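Local coordinates for microcompartments protein (Desulfitobacterium hafniense, PDB 3NWG) that probably serves as a tandem-domain shell protein that helps build the wall of a bacterial microcompartment, at residues I13-E18 / T62-S67; I5-V10 / V68-I73; I94-I99 / G142-V147; A27-L32 / V44-D49. All blocks are in the same frame, centred on the assembly; numbering follows the deposited sequence.

Interaction 1: residues I13-E18 / T62-S67; sequences IARGIE and TMAAHS
Arg15 and Glu18, one turn apart on helix 13-26, reach across to the end of helix 50-64. The polar part is Arg15, whose NH2 sits beside the carbonyl oxygens of Met63 and Ala64, 3.0 Å from Ala64 O. The angles are too poor for hydrogen bonds. A positive group beside the carbonyls of a helix end is probably favourable. Arg15 NE also makes a long, weak ion pair with Asp166 of the second subunit.

Ser67 bonds within its own segment. Its OG and N both donate to Ala64 O, OG at 3.0 Å. The OG also lies over one face of the Arg15 guanidinium, offset toward the rim, and 3.6 Å from Arg15 CB.

Packing joins Glu18 to selenomethionine Met63. With CG anti to the backbone N (chi1 -172°) and the chain extended beyond it, the Glu18 carboxylate is carried out to the methyl CE of Met63. Glu18 CG lies 3.8 Å from Met63 CE, and the side chains cross at about a right angle.

An alanine in place of Arg15 would keep CB near Ser67 but would probably leave the Met63 and Ala64 carbonyls without a neighbouring positive charge, and Asp166 of the second subunit without its weak partner.

Val10 of the sheet touches Arg15, Ala64 and Ser67. This fits the BMC fold, with two helices packed side by side on one face of the sheet.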
loop_
_atom_site.group_PDB
_atom_site.type_symbol
_atom_site.label_atom_id
_atom_site.label_comp_id
_atom_site.label_asym_id
_atom_site.label_seq_id
_atom_site.Cartn_x
_atom_site.Cartn_y
_atom_site.Cartn_z
ATOM N N ILE A 13 -10.701 -19.199 10.825
ATOM C CA ILE A 13 -10.165 -17.958 11.365
ATOM C C ILE A 13 -10.516 -17.844 12.869
ATOM O O ILE A 13 -9.620 -17.700 13.713
ATOM C CB ILE A 13 -10.654 -16.732 10.561
ATOM C CG1 ILE A 13 -9.962 -16.698 9.184
ATOM C CG2 ILE A 13 -10.352 -15.444 11.319
ATOM C CD1 ILE A 13 -10.670 -17.468 8.060
ATOM N N ALA A 14 -11.807 -17.958 13.190
ATOM C CA ALA A 14 -12.278 -17.802 14.573
ATOM C C ALA A 14 -11.459 -18.658 15.547
ATOM O O ALA A 14 -10.820 -18.128 16.466
ATOM C CB ALA A 14 -13.760 -18.106 14.681
ATOM N N ARG A 15 -11.450 -19.966 15.304
ATOM C CA ARG A 15 -10.663 -20.927 16.084
ATOM C C ARG A 15 -9.167 -20.682 16.036
ATOM O O ARG A 15 -8.479 -20.895 17.030
ATOM C CB ARG A 15 -10.941 -22.353 15.608
ATOM C CG ARG A 15 -12.351 -22.834 15.896
ATOM C CD ARG A 15 -12.599 -23.021 17.388
ATOM N NE ARG A 15 -13.340 -24.266 17.610
ATOM C CZ ARG A 15 -12.859 -25.317 18.268
ATOM N NH1 ARG A 15 -13.586 -26.407 18.404
ATOM N NH2 ARG A 15 -11.655 -25.272 18.805
ATOM N N GLY A 16 -8.670 -20.243 14.881
ATOM C CA GLY A 16 -7.261 -19.947 14.701
ATOM C C GLY A 16 -6.856 -18.776 15.571
ATOM O O GLY A 16 -5.764 -18.766 16.153
ATOM N N ILE A 17 -7.729 -17.778 15.666
ATOM C CA ILE A 17 -7.456 -16.624 16.503
ATOM C C ILE A 17 -7.488 -17.007 17.992
ATOM O O ILE A 17 -6.698 -16.490 18.778
ATOM C CB ILE A 17 -8.399 -15.470 16.168
ATOM C CG1 ILE A 17 -8.014 -14.894 14.791
ATOM C CG2 ILE A 17 -8.363 -14.397 17.243
ATOM C CD1 ILE A 17 -9.051 -13.927 14.182
ATOM N N GLU A 18 -8.374 -17.931 18.362
ATOM C CA GLU A 18 -8.471 -18.393 19.735
ATOM C C GLU A 18 -7.276 -19.274 20.041
ATOM O O GLU A 18 -6.733 -19.237 21.153
ATOM C CB GLU A 18 -9.761 -19.183 19.961
ATOM C CG GLU A 18 -10.036 -19.548 21.419
ATOM C CD GLU A 18 -11.242 -20.491 21.585
ATOM O OE1 GLU A 18 -11.333 -21.515 20.870
ATOM O OE2 GLU A 18 -12.113 -20.222 22.448
ATOM N N THR A 62 -5.152 -27.751 22.039
ATOM C CA THR A 62 -6.203 -27.839 23.039
ATOM C C THR A 62 -7.397 -26.974 22.681
ATOM O O THR A 62 -8.516 -27.457 22.679
ATOM C CB THR A 62 -5.697 -27.467 24.447
ATOM O OG1 THR A 62 -4.552 -28.262 24.765
ATOM C CG2 THR A 62 -6.763 -27.737 25.492
HETATM N N MSE A 63 -7.164 -25.705 22.377
HETATM C CA MSE A 63 -8.257 -24.802 22.049
HETATM C C MSE A 63 -8.897 -25.158 20.729
HETATM O O MSE A 63 -10.115 -25.251 20.647
HETATM C CB MSE A 63 -7.821 -23.339 22.046
HETATM C CG MSE A 63 -7.351 -22.827 23.411
HETATM SE SE MSE A 63 -8.616 -23.042 24.884
HETATM C CE MSE A 63 -10.145 -22.251 24.042
ATOM N N ALA A 64 -8.076 -25.389 19.711
ATOM C CA ALA A 64 -8.577 -25.688 18.377
ATOM C C ALA A 64 -9.197 -27.095 18.187
ATOM O O ALA A 64 -10.050 -27.276 17.330
ATOM C CB ALA A 64 -7.509 -25.403 17.338
ATOM N N ALA A 65 -8.792 -28.075 18.985
ATOM C CA ALA A 65 -9.446 -29.415 18.976
ATOM C C ALA A 65 -9.649 -30.056 17.578
ATOM O O ALA A 65 -8.668 -30.390 16.913
ATOM C CB ALA A 65 -10.765 -29.410 19.800
ATOM N N HIS A 66 -10.894 -30.223 17.125
ATOM C CA HIS A 66 -11.139 -30.937 15.855
ATOM C C HIS A 66 -10.908 -30.121 14.566
ATOM O O HIS A 66 -10.958 -30.674 13.447
ATOM C CB HIS A 66 -12.544 -31.515 15.815
ATOM C CG HIS A 66 -12.783 -32.599 16.815
ATOM N ND1 HIS A 66 -12.410 -33.909 16.595
ATOM C CD2 HIS A 66 -13.390 -32.575 18.028
ATOM C CE1 HIS A 66 -12.774 -34.647 17.631
ATOM N NE2 HIS A 66 -13.368 -33.860 18.516
ATOM N N SER A 67 -10.683 -28.816 14.713
ATOM C CA SER A 67 -10.425 -27.970 13.565
ATOM C C SER A 67 -8.922 -27.783 13.343
ATOM O O SER A 67 -8.504 -26.945 12.536
ATOM C CB SER A 67 -11.166 -26.633 13.683
ATOM O OG SER A 67 -10.660 -25.855 14.739
#

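Interaction 2: residues I5-V10 / V68-I73; sequences IGLVEV and VLDDFI
Leu7 and Phe72 form a hydrogen-bonded pair of two antiparallel strands whose axes run at 170°. Leu7 N donates to Phe72 O at 2.7 Å, and Phe72 N returns a bond to Leu7 O at 2.8 Å. Glu9 N donates to Asp70 O. Glu9 O takes two donors: Leu69 N at 2.7 Å and, weakly, Asp70 N at 3.4 Å. CA-H...O contacts fill in between, such as Asp71 CA to Leu7 O.

Among apolar contacts, Leu7 CD2 lies 4.3 Å from Phe72 CB. On the other face, Val8 CG1 meets Val68 CG1 at 4.4 Å. This face, with Ile73, lies against helix 50-64. Phe72 and Glu9 touch helix 105-117.

The charged contact joins two acids. Glu9 CG is anti to the carbonyl carbon (chi1 -83°), and the extended chain ends at a water shared with Asp70. This water donates to Glu9 OE1 and Asp70 OD2, 4.5 Å apart, and probably eases their repulsion. Lys41 makes a long, weak ion pair with Glu9.

Leu69 and Asp70 both face Glu9, which is a classic beta bulge. It shifts the register by one where the first and last strands of the sheet of the first BMC domain lie side by side.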
loop_
_atom_site.group_PDB
_atom_site.type_symbol
_atom_site.label_atom_id
_atom_site.label_comp_id
_atom_site.label_asym_id
_atom_site.label_seq_id
_atom_site.Cartn_x
_atom_site.Cartn_y
_atom_site.Cartn_z
ATOM N N ILE A 5 10.847 -23.899 16.416
ATOM C CA ILE A 5 9.690 -23.294 15.752
ATOM C C ILE A 5 8.491 -24.254 15.826
ATOM O O ILE A 5 8.649 -25.476 15.649
ATOM C CB ILE A 5 10.006 -22.883 14.283
ATOM C CG1 ILE A 5 8.793 -22.220 13.623
ATOM C CG2 ILE A 5 10.450 -24.083 13.480
ATOM C CD1 ILE A 5 9.100 -21.522 12.329
ATOM N N GLY A 6 7.313 -23.694 16.114
ATOM C CA GLY A 6 6.076 -24.458 16.207
ATOM C C GLY A 6 5.009 -23.902 15.289
ATOM O O GLY A 6 4.903 -22.684 15.110
ATOM N N LEU A 7 4.220 -24.802 14.710
ATOM C CA LEU A 7 3.175 -24.434 13.772
ATOM C C LEU A 7 1.874 -25.124 14.100
ATOM O O LEU A 7 1.828 -26.340 14.275
ATOM C CB LEU A 7 3.567 -24.840 12.341
ATOM C CG LEU A 7 2.410 -24.909 11.344
ATOM C CD1 LEU A 7 2.155 -23.538 10.727
ATOM C CD2 LEU A 7 2.646 -25.945 10.279
ATOM N N VAL A 8 0.803 -24.350 14.152
ATOM C CA VAL A 8 -0.516 -24.931 14.213
ATOM C C VAL A 8 -1.309 -24.419 13.015
ATOM O O VAL A 8 -1.333 -23.211 12.743
ATOM C CB VAL A 8 -1.211 -24.665 15.581
ATOM C CG1 VAL A 8 -2.656 -25.111 15.560
ATOM C CG2 VAL A 8 -0.502 -25.406 16.697
ATOM N N GLU A 9 -1.906 -25.356 12.273
ATOM C CA GLU A 9 -2.852 -25.026 11.210
ATOM C C GLU A 9 -4.289 -25.388 11.605
ATOM O O GLU A 9 -4.559 -26.507 12.037
ATOM C CB GLU A 9 -2.466 -25.712 9.906
ATOM C CG GLU A 9 -1.390 -24.975 9.098
ATOM C CD GLU A 9 -0.919 -25.769 7.878
ATOM O OE1 GLU A 9 0.313 -25.883 7.671
ATOM O OE2 GLU A 9 -1.781 -26.298 7.142
ATOM N N VAL A 10 -5.195 -24.424 11.450
ATOM C CA VAL A 10 -6.566 -24.526 11.940
ATOM C C VAL A 10 -7.549 -24.253 10.810
ATOM O O VAL A 10 -7.299 -23.419 9.946
ATOM C CB VAL A 10 -6.849 -23.507 13.083
ATOM C CG1 VAL A 10 -8.231 -23.698 13.652
ATOM C CG2 VAL A 10 -5.823 -23.631 14.206
ATOM N N VAL A 68 -8.111 -28.574 14.048
ATOM C CA VAL A 68 -6.680 -28.605 13.772
ATOM C C VAL A 68 -6.461 -29.417 12.499
ATOM O O VAL A 68 -7.002 -30.521 12.337
ATOM C CB VAL A 68 -5.867 -29.197 14.949
ATOM C CG1 VAL A 68 -4.356 -29.112 14.676
ATOM C CG2 VAL A 68 -6.210 -28.475 16.243
ATOM N N LEU A 69 -5.693 -28.858 11.577
ATOM C CA LEU A 69 -5.395 -29.563 10.352
ATOM C C LEU A 69 -3.985 -30.126 10.427
ATOM O O LEU A 69 -3.715 -31.227 9.926
ATOM C CB LEU A 69 -5.567 -28.644 9.147
ATOM C CG LEU A 69 -6.981 -28.136 8.876
ATOM C CD1 LEU A 69 -6.928 -27.173 7.722
ATOM C CD2 LEU A 69 -7.968 -29.280 8.609
ATOM N N ASP A 70 -3.104 -29.372 11.080
ATOM C CA ASP A 70 -1.724 -29.784 11.277
ATOM C C ASP A 70 -1.093 -29.006 12.437
ATOM O O ASP A 70 -1.394 -27.815 12.657
ATOM C CB ASP A 70 -0.925 -29.576 9.977
ATOM C CG ASP A 70 0.376 -30.391 9.923
ATOM O OD1 ASP A 70 0.521 -31.403 10.663
ATOM O OD2 ASP A 70 1.255 -30.014 9.108
ATOM N N ASP A 71 -0.236 -29.699 13.182
ATOM C CA ASP A 71 0.637 -29.095 14.183
ATOM C C ASP A 71 2.018 -29.683 13.957
ATOM O O ASP A 71 2.139 -30.856 13.613
ATOM C CB ASP A 71 0.169 -29.443 15.587
ATOM C CG ASP A 71 0.063 -30.960 15.815
ATOM O OD1 ASP A 71 -0.909 -31.586 15.318
ATOM O OD2 ASP A 71 0.951 -31.527 16.491
ATOM N N PHE A 72 3.052 -28.868 14.135
ATOM C CA PHE A 72 4.408 -29.282 13.832
ATOM C C PHE A 72 5.409 -28.518 14.691
ATOM O O PHE A 72 5.189 -27.349 15.010
ATOM C CB PHE A 72 4.700 -29.053 12.343
ATOM C CG PHE A 72 6.147 -29.258 11.963
ATOM C CD1 PHE A 72 6.665 -30.542 11.813
ATOM C CD2 PHE A 72 6.992 -28.168 11.784
ATOM C CE1 PHE A 72 7.999 -30.740 11.486
ATOM C CE2 PHE A 72 8.332 -28.351 11.456
ATOM C CZ PHE A 72 8.836 -29.635 11.307
ATOM N N ILE A 73 6.507 -29.183 15.053
ATOM C CA ILE A 73 7.604 -28.560 15.805
ATOM C C ILE A 73 8.966 -28.964 15.261
ATOM O O ILE A 73 9.243 -30.156 15.075
ATOM C CB ILE A 73 7.545 -28.909 17.311
ATOM C CG1 ILE A 73 6.343 -28.229 17.985
ATOM C CG2 ILE A 73 8.862 -28.514 18.016
ATOM C CD1 ILE A 73 5.988 -28.838 19.300
HETATM O O HOH W 1 2.156 -27.976 7.262
#

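Interaction 3: residues I94-I99 / G142-V147; sequences IKALGI and GDVASV
Val147 rests its two methyl branches on the strand residues Ala96 and Gly98. Its CB is aimed at the strand, and contact begins one atom further out. CG1 is anti to the backbone N (chi1 167°) and reaches Gly98, 3.8 Å from Gly98 N. CG2, anti to the carbonyl carbon, touches Ala96, lying 3.8 Å from Ala96 O and 4.1 Å from Ala96 CB. The valine thus straddles Ala96 and Gly98, two alternate residues of the strand.

Val144, one turn earlier, adds its CG2 at 3.9 Å from Ala96 CB. The alanine methyl touches a methyl of each valine.

The polar link lies just before the helix. Ala96 N donates to Gly142 O at 3.0 Å, nearly along the C=O axis. Lys95 CB passes close to the same oxygen, while its chain runs on extended and away.

Asp143 is the N-cap of helix 144-160. Its OD2 accepts from Ser146 N at 3.0 Å, and this N-H comes from above the carboxylate plane. Ser146 OG also bonds to Gln120 OE1.

An alanine in place of Val147 would probably open a gap over Gly98 and Ala96, leaving the start of the helix less firmly seated.

Val147 also touches Leu140 and Val169 on the flanking strands. This is the start of a helix packed on the sheet of the second BMC domain, capped by an aspartate as it leaves strand 136-142.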
loop_
_atom_site.group_PDB
_atom_site.type_symbol
_atom_site.label_atom_id
_atom_site.label_comp_id
_atom_site.label_asym_id
_atom_site.label_seq_id
_atom_site.Cartn_x
_atom_site.Cartn_y
_atom_site.Cartn_z
ATOM N N ILE A 94 22.517 -11.115 -4.302
ATOM C CA ILE A 94 22.170 -12.443 -4.775
ATOM C C ILE A 94 23.134 -12.911 -5.872
ATOM O O ILE A 94 23.378 -12.209 -6.847
ATOM C CB ILE A 94 20.644 -12.591 -5.140
ATOM C CG1 ILE A 94 20.396 -12.617 -6.636
ATOM C CG2 ILE A 94 19.764 -11.604 -4.379
ATOM C CD1 ILE A 94 20.186 -14.019 -7.125
ATOM N N LYS A 95 23.721 -14.081 -5.673
ATOM C CA LYS A 95 24.690 -14.612 -6.615
ATOM C C LYS A 95 23.962 -15.681 -7.388
ATOM O O LYS A 95 23.140 -15.351 -8.218
ATOM C CB LYS A 95 25.914 -15.164 -5.891
ATOM C CG LYS A 95 26.479 -14.212 -4.877
ATOM C CD LYS A 95 27.869 -14.626 -4.460
ATOM C CE LYS A 95 28.362 -13.743 -3.322
ATOM N NZ LYS A 95 29.835 -13.873 -3.127
ATOM N N ALA A 96 24.235 -16.951 -7.108
ATOM C CA ALA A 96 23.413 -18.029 -7.631
ATOM C C ALA A 96 22.106 -18.095 -6.823
ATOM O O ALA A 96 22.110 -17.841 -5.626
ATOM C CB ALA A 96 24.159 -19.342 -7.564
ATOM N N LEU A 97 20.999 -18.434 -7.480
ATOM C CA LEU A 97 19.690 -18.389 -6.847
ATOM C C LEU A 97 19.005 -19.752 -6.796
ATOM O O LEU A 97 18.708 -20.356 -7.825
ATOM C CB LEU A 97 18.798 -17.378 -7.564
ATOM C CG LEU A 97 17.387 -17.144 -7.022
ATOM C CD1 LEU A 97 17.400 -16.298 -5.748
ATOM C CD2 LEU A 97 16.542 -16.466 -8.073
ATOM N N GLY A 98 18.757 -20.219 -5.579
ATOM C CA GLY A 98 18.042 -21.459 -5.352
ATOM C C GLY A 98 16.640 -21.209 -4.827
ATOM O O GLY A 98 16.408 -20.273 -4.069
ATOM N N ILE A 99 15.698 -22.041 -5.259
ATOM C CA ILE A 99 14.310 -21.947 -4.822
ATOM C C ILE A 99 13.783 -23.349 -4.549
ATOM O O ILE A 99 13.909 -24.235 -5.407
ATOM C CB ILE A 99 13.393 -21.288 -5.886
ATOM C CG1 ILE A 99 13.999 -19.978 -6.418
ATOM C CG2 ILE A 99 12.001 -21.066 -5.311
ATOM C CD1 ILE A 99 13.309 -19.410 -7.707
ATOM N N GLY A 142 24.230 -17.896 -2.813
ATOM C CA GLY A 142 25.607 -18.251 -2.476
ATOM C C GLY A 142 26.313 -18.478 -3.806
ATOM O O GLY A 142 25.758 -18.178 -4.869
ATOM N N ASP A 143 27.535 -18.999 -3.771
ATOM C CA ASP A 143 28.180 -19.415 -5.011
ATOM C C ASP A 143 27.416 -20.636 -5.546
ATOM O O ASP A 143 26.598 -21.223 -4.841
ATOM C CB ASP A 143 29.664 -19.707 -4.781
ATOM C CG ASP A 143 29.891 -20.969 -3.969
ATOM O OD1 ASP A 143 30.341 -20.838 -2.806
ATOM O OD2 ASP A 143 29.603 -22.085 -4.487
ATOM N N VAL A 144 27.671 -21.025 -6.783
ATOM C CA VAL A 144 26.840 -22.055 -7.402
ATOM C C VAL A 144 26.934 -23.428 -6.734
ATOM O O VAL A 144 25.906 -24.084 -6.542
ATOM C CB VAL A 144 27.097 -22.179 -8.903
ATOM C CG1 VAL A 144 25.991 -22.998 -9.566
ATOM C CG2 VAL A 144 27.170 -20.796 -9.520
ATOM N N ALA A 145 28.146 -23.864 -6.376
ATOM C CA ALA A 145 28.306 -25.184 -5.753
ATOM C C ALA A 145 27.600 -25.265 -4.384
ATOM O O ALA A 145 26.912 -26.260 -4.090
ATOM C CB ALA A 145 29.775 -25.566 -5.639
ATOM N N SER A 146 27.760 -24.216 -3.570
ATOM C CA SER A 146 27.120 -24.139 -2.255
ATOM C C SER A 146 25.594 -24.237 -2.360
ATOM O O SER A 146 24.967 -25.005 -1.625
ATOM C CB SER A 146 27.511 -22.846 -1.536
ATOM O OG SER A 146 28.906 -22.783 -1.286
ATOM N N VAL A 147 25.016 -23.465 -3.285
ATOM C CA VAL A 147 23.573 -23.434 -3.499
ATOM C C VAL A 147 23.078 -24.773 -4.006
ATOM O O VAL A 147 22.057 -25.266 -3.539
ATOM C CB VAL A 147 23.166 -22.334 -4.486
ATOM C CG1 VAL A 147 21.734 -22.522 -4.935
ATOM C CG2 VAL A 147 23.357 -20.953 -3.856
#

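Interaction 4: residues A27-L32 / V44-D49; sequences AQVDLL and VLICGD
Val44 meets Leu31 at one end of this hairpin contact. Val44 CG1 lies 3.7 Å from Leu31 CD1, and the two side chains cross at about a right angle. Leu31 and Val44 also touch helix 13-26.

Leu45 contributes a backbone bond and a side-chain contact. Leu45 O accepts from Leu32 N at 2.8 Å, with the donor tilted 31° from the carbonyl plane. On the side-chain level, Leu45 CB and Leu32 CB are 4.0 Å apart.

Ile46 is the non-hydrogen-bonded partner of Leu31. Its CG2 meets Leu31 CD1 at 4.0 Å. At the tip of its side chain, Ile46 CD1 approaches Val29 CG1. The Ile46 CA makes a CA-H...O contact with Asp30 O.

Cys47 pairs with Asp30 through two bonds. Asp30 N donates to Cys47 O at 2.8 Å, and Cys47 N donates to Asp30 O at 2.9 Å. SG stands between the backbone N and the carbonyl carbon (chi1 78°). It lies 4.1 Å from Leu32 CD2, while Cys47 CB rests near Leu32 CD1. Leu82 of helix 79-85 touches both residues.

Asp30 turns its carboxylate away from Cys47 and packs on Pro90 of the fourth subunit. The chemistry is thus divided. Main-chain N-H and C=O groups make the hydrogen bonds between the two strands, so the pairing probably depends little on which side chains are present. The apolar side chains join the strands to each other and probably fix how the hairpin packs on the helices.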
loop_
_atom_site.group_PDB
_atom_site.type_symbol
_atom_site.label_atom_id
_atom_site.label_comp_id
_atom_site.label_asym_id
_atom_site.label_seq_id
_atom_site.Cartn_x
_atom_site.Cartn_y
_atom_site.Cartn_z
ATOM N N ALA A 27 3.317 -19.870 27.390
ATOM C CA ALA A 27 4.744 -19.936 27.689
ATOM C C ALA A 27 5.417 -18.745 27.013
ATOM O O ALA A 27 4.766 -18.061 26.229
ATOM C CB ALA A 27 5.329 -21.254 27.181
ATOM N N GLN A 28 6.693 -18.478 27.325
ATOM C CA GLN A 28 7.439 -17.393 26.671
ATOM C C GLN A 28 7.810 -17.775 25.244
ATOM O O GLN A 28 8.859 -18.378 25.003
ATOM C CB GLN A 28 8.702 -16.980 27.452
ATOM C CG GLN A 28 8.567 -15.716 28.386
ATOM C CD GLN A 28 7.889 -14.475 27.720
ATOM O OE1 GLN A 28 8.007 -14.234 26.496
ATOM N NE2 GLN A 28 7.177 -13.685 28.544
ATOM N N VAL A 29 6.923 -17.445 24.316
ATOM C CA VAL A 29 7.174 -17.632 22.888
ATOM C C VAL A 29 6.909 -16.317 22.156
ATOM O O VAL A 29 6.147 -15.473 22.637
ATOM C CB VAL A 29 6.324 -18.792 22.242
ATOM C CG1 VAL A 29 6.693 -20.158 22.837
ATOM C CG2 VAL A 29 4.836 -18.526 22.362
ATOM N N ASP A 30 7.559 -16.137 21.010
ATOM C CA ASP A 30 7.289 -14.998 20.154
ATOM C C ASP A 30 6.428 -15.464 18.998
ATOM O O ASP A 30 6.577 -16.594 18.518
ATOM C CB ASP A 30 8.598 -14.376 19.644
ATOM C CG ASP A 30 9.257 -13.411 20.669
ATOM O OD1 ASP A 30 8.890 -13.390 21.867
ATOM O OD2 ASP A 30 10.167 -12.660 20.262
ATOM N N LEU A 31 5.511 -14.604 18.569
ATOM C CA LEU A 31 4.718 -14.862 17.372
ATOM C C LEU A 31 5.469 -14.440 16.112
ATOM O O LEU A 31 5.929 -13.298 15.995
ATOM C CB LEU A 31 3.389 -14.126 17.450
ATOM C CG LEU A 31 2.383 -14.332 16.324
ATOM C CD1 LEU A 31 1.770 -15.742 16.354
ATOM C CD2 LEU A 31 1.303 -13.270 16.450
ATOM N N LEU A 32 5.598 -15.375 15.182
ATOM C CA LEU A 32 6.191 -15.106 13.880
ATOM C C LEU A 32 5.117 -14.732 12.867
ATOM O O LEU A 32 5.254 -13.761 12.121
ATOM C CB LEU A 32 6.929 -16.344 13.373
ATOM C CG LEU A 32 8.097 -16.838 14.203
ATOM C CD1 LEU A 32 8.462 -18.232 13.749
ATOM C CD2 LEU A 32 9.257 -15.891 14.048
ATOM N N VAL A 44 -0.637 -20.510 12.551
ATOM C CA VAL A 44 0.117 -19.825 13.585
ATOM C C VAL A 44 1.506 -20.407 13.636
ATOM O O VAL A 44 1.690 -21.626 13.687
ATOM C CB VAL A 44 -0.567 -19.899 14.984
ATOM C CG1 VAL A 44 0.198 -19.093 16.012
ATOM C CG2 VAL A 44 -2.010 -19.406 14.902
ATOM N N LEU A 45 2.475 -19.506 13.586
ATOM C CA LEU A 45 3.881 -19.850 13.716
ATOM C C LEU A 45 4.463 -19.069 14.874
ATOM O O LEU A 45 4.273 -17.853 14.988
ATOM C CB LEU A 45 4.660 -19.506 12.448
ATOM C CG LEU A 45 4.480 -20.372 11.210
ATOM C CD1 LEU A 45 5.066 -19.657 10.012
ATOM C CD2 LEU A 45 5.159 -21.721 11.390
ATOM N N ILE A 46 5.198 -19.778 15.715
ATOM C CA ILE A 46 5.811 -19.203 16.901
ATOM C C ILE A 46 7.215 -19.767 17.083
ATOM O O ILE A 46 7.567 -20.804 16.506
ATOM C CB ILE A 46 4.979 -19.529 18.142
ATOM C CG1 ILE A 46 4.573 -21.005 18.094
ATOM C CG2 ILE A 46 3.729 -18.656 18.173
ATOM C CD1 ILE A 46 4.620 -21.717 19.397
ATOM N N CYS A 47 8.016 -19.080 17.880
ATOM C CA CYS A 47 9.350 -19.553 18.165
ATOM C C CYS A 47 9.720 -19.221 19.608
ATOM O O CYS A 47 9.288 -18.212 20.156
ATOM C CB CYS A 47 10.356 -18.940 17.182
ATOM S SG CYS A 47 10.798 -17.225 17.562
ATOM N N GLY A 48 10.524 -20.087 20.205
ATOM C CA GLY A 48 11.047 -19.902 21.558
ATOM C C GLY A 48 11.932 -21.093 21.868
ATOM O O GLY A 48 12.426 -21.744 20.951
ATOM N N ASP A 49 12.127 -21.392 23.151
ATOM C CA ASP A 49 12.850 -22.596 23.530
ATOM C C ASP A 49 11.996 -23.838 23.308
ATOM O O ASP A 49 10.771 -23.784 23.386
ATOM C CB ASP A 49 13.353 -22.523 24.976
ATOM C CG ASP A 49 14.802 -21.991 25.072
ATOM O OD1 ASP A 49 15.188 -21.510 26.183
ATOM O OD2 ASP A 49 15.565 -22.056 24.054
#

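How the interactions relate
From the N terminus, strand 4-10 opens interaction 2, and helix 13-26 follows at once with interaction 1. Interaction 4 then closes first, as a short hairpin between strands 29-36 and 42-48. Helix 50-64 returns to close interaction 1, and strand 68-74 closes interaction 2. The three loops are concentric and do not cross. Strand 4-10 joins interactions 2 and 4, because it lies between strands 42-48 and 68-74 in one sheet. Interaction 1 ties together the two helices over that sheet. Interaction 3 comes later, in series, within the second BMC domain. Its centre is about 40 Å from that of interaction 1, on the opposite side of the chain's centre.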